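Local coordinates for protein carbonic anhydrase (PDB 5SWC) that catalyses the reversible hydration of carbon dioxide with a zinc ion, supplying carbon dioxide to RuBisCO inside the carboxysome, at residues E32-F35 against S36-D40. Residues are numbered along the deposited sequence; the frame is centred on the assembly and turned at random.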
ATOM      1  N   GLU A  32      37.220  18.153 -22.245  1.00 20.65           N
ATOM      2  CA  GLU A  32      38.225  18.665 -23.195  1.00 21.86           C
ATOM      3  C   GLU A  32      38.331  17.798 -24.457  1.00 21.59           C
ATOM      4  O   GLU A  32      38.925  18.215 -25.459  1.00 22.56           O
ATOM      5  CB  GLU A  32      39.589  18.790 -22.497  1.00 23.07           C
ATOM      6  CG  GLU A  32      39.510  19.853 -21.399  1.00 25.16           C
ATOM      7  CD  GLU A  32      40.774  19.984 -20.570  1.00 40.83           C
ATOM      8  OE1 GLU A  32      41.699  19.163 -20.731  1.00 38.00           O
ATOM      9  OE2 GLU A  32      40.830  20.913 -19.736  1.00 42.90           O
ATOM     10  N   GLY A  33      37.729  16.621 -24.387  1.00 20.45           N
ATOM     11  CA  GLY A  33      37.781  15.646 -25.481  1.00 20.39           C
ATOM     12  C   GLY A  33      36.450  15.536 -26.176  1.00 19.71           C
ATOM     13  O   GLY A  33      36.108  16.354 -27.001  1.00 20.21           O
ATOM     14  N   TYR A  34      35.681  14.538 -25.802  1.00 18.73           N
ATOM     15  CA  TYR A  34      34.386  14.266 -26.422  1.00 18.26           C
ATOM     16  C   TYR A  34      33.438  15.450 -26.431  1.00 18.25           C
ATOM     17  O   TYR A  34      32.799  15.703 -27.455  1.00 18.70           O
ATOM     18  CB  TYR A  34      33.717  13.120 -25.699  1.00 19.43           C
ATOM     19  CG  TYR A  34      32.547  12.523 -26.416  1.00 18.41           C
ATOM     20  CD1 TYR A  34      31.288  13.043 -26.292  1.00 18.05           C
ATOM     21  CD2 TYR A  34      32.745  11.442 -27.242  1.00 22.54           C
ATOM     22  CE1 TYR A  34      30.207  12.478 -26.967  1.00 22.11           C
ATOM     23  CE2 TYR A  34      31.676  10.854 -27.907  1.00 25.65           C
ATOM     24  CZ  TYR A  34      30.424  11.394 -27.774  1.00 26.44           C
ATOM     25  OH  TYR A  34      29.355  10.791 -28.440  1.00 32.50           O
ATOM     26  N   PHE A  35      33.335  16.184 -25.335  1.00 18.02           N
ATOM     27  CA  PHE A  35      32.446  17.336 -25.280  1.00 18.30           C
ATOM     28  C   PHE A  35      32.844  18.340 -26.348  1.00 19.49           C
ATOM     29  O   PHE A  35      32.014  18.872 -27.046  1.00 21.42           O
ATOM     30  CB  PHE A  35      32.481  17.979 -23.897  1.00 19.12           C
ATOM     31  CG  PHE A  35      31.674  19.239 -23.819  1.00 19.08           C
ATOM     32  CD1 PHE A  35      30.312  19.182 -23.704  1.00 19.84           C
ATOM     33  CD2 PHE A  35      32.278  20.450 -23.911  1.00 25.41           C
ATOM     34  CE1 PHE A  35      29.558  20.363 -23.651  1.00 21.18           C
ATOM     35  CE2 PHE A  35      31.531  21.628 -23.867  1.00 29.60           C
ATOM     36  CZ  PHE A  35      30.175  21.549 -23.732  1.00 24.87           C
ATOM     37  N   SER A  36      34.128  18.613 -26.493  1.00 20.21           N
ATOM     38  CA  SER A  36      34.566  19.550 -27.528  1.00 21.49           C
ATOM     39  C   SER A  36      34.186  19.129 -28.971  1.00 24.77           C
ATOM     40  O   SER A  36      33.653  19.922 -29.777  1.00 24.60           O
ATOM     41  CB  SER A  36      36.052  19.721 -27.405  1.00 23.47           C
ATOM     42  OG  SER A  36      36.497  20.625 -28.385  1.00 30.22           O
ATOM     43  N   SER A  37      34.373  17.863 -29.291  1.00 21.81           N
ATOM     44  CA  SER A  37      34.079  17.408 -30.630  1.00 21.88           C
ATOM     45  C   SER A  37      32.587  17.286 -30.873  1.00 20.84           C
ATOM     46  O   SER A  37      32.167  17.259 -32.019  1.00 24.95           O
ATOM     47  CB  SER A  37      34.809  16.109 -30.973  1.00 25.67           C
ATOM     48  OG  SER A  37      34.556  15.177 -29.966  1.00 23.32           O
ATOM     49  N   HIS A  38      31.786  17.330 -29.804  1.00 19.58           N
ATOM     50  CA  HIS A  38      30.328  17.236 -29.897  1.00 18.84           C
ATOM     51  C   HIS A  38      29.679  18.471 -29.336  1.00 21.09           C
ATOM     52  O   HIS A  38      28.539  18.448 -28.889  1.00 19.96           O
ATOM     53  CB  HIS A  38      29.839  15.988 -29.145  1.00 20.44           C
ATOM     54  CG  HIS A  38      30.300  14.717 -29.763  1.00 20.57           C
ATOM     55  ND1 HIS A  38      31.605  14.276 -29.697  1.00 22.86           N
ATOM     56  CD2 HIS A  38      29.620  13.794 -30.480  1.00 24.51           C
ATOM     57  CE1 HIS A  38      31.713  13.137 -30.364  1.00 27.14           C
ATOM     58  NE2 HIS A  38      30.516  12.816 -30.832  1.00 28.76           N
ATOM     59  N   ARG A  39      30.382  19.582 -29.393  1.00 20.29           N
ATOM     60  CA  ARG A  39      29.910  20.808 -28.780  1.00 22.65           C
ATOM     61  C   ARG A  39      28.607  21.291 -29.400  1.00 23.67           C
ATOM     62  O   ARG A  39      27.725  21.763 -28.663  1.00 22.94           O
ATOM     63  CB  ARG A  39      30.984  21.888 -28.853  1.00 23.88           C
ATOM     64  CG  ARG A  39      31.503  22.184 -30.254  1.00 23.15           C
ATOM     65  CD  ARG A  39      32.714  23.108 -30.172  1.00 24.50           C
ATOM     66  NE  ARG A  39      33.239  23.541 -31.457  1.00 26.00           N
ATOM     67  CZ  ARG A  39      34.217  22.928 -32.124  1.00 26.49           C
ATOM     68  NH1 ARG A  39      34.713  21.767 -31.681  1.00 27.55           N
ATOM     69  NH2 ARG A  39      34.646  23.423 -33.271  1.00 28.08           N
ATOM     70  N   ASP A  40      28.453  21.149 -30.716  1.00 21.92           N
ATOM     71  CA  ASP A  40      27.179  21.601 -31.341  1.00 26.49           C
ATOM     72  C   ASP A  40      26.036  20.702 -30.898  1.00 23.44           C
ATOM     73  O   ASP A  40      24.926  21.177 -30.626  1.00 22.65           O
ATOM     74  CB  ASP A  40      27.260  21.569 -32.867  1.00 26.15           C
ATOM     75  CG  ASP A  40      28.150  22.648 -33.453  1.00 38.60           C
ATOM     76  OD1 ASP A  40      28.603  23.557 -32.709  1.00 33.59           O
ATOM     77  OD2 ASP A  40      28.373  22.565 -34.687  1.00 42.31           O
TER
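The imidazole of His38 lies flat over one face of the Tyr34 phenol in an offset stack, the planes only 7° apart and the centroids 3.7 Å from each other. The overlap is displaced outward along the phenol: Tyr34 CZ sits over the centre of the imidazole, whereas His38 CE1 comes down near the rim of the tyrosine ring. His38 ND1 donates to the backbone Tyr34 O at 2.9 Å, a moderately bent bond with the acceptor 19° out of the imidazole plane. Ser37 OG is also hydrogen-bonded to His38 ND1, at 3.1 Å. With His38 CG beside its own backbone N (chi1 -65°), the imidazole swings back over the turn, where it meets both the phenol and the Tyr34 carbonyl. The setting is a single short helical turn, 34-37, with Gly33 as N-cap, joining helix 19-32 to helix 39-45 at the surface, ahead of the first strand, 53-58, and away from the zinc site; it closes through Ser37 N to Gly33 O at 3.2 Å. His38 ends this turn and is in turn N-cap of helix 39-45, its backbone N bonding to Phe35 O. Arg39 NH1 reaches back to Ser36 O at 2.9 Å. The phenol hydroxyl bonds to Glu72, while Leu67 of a second subunit packs on Tyr34.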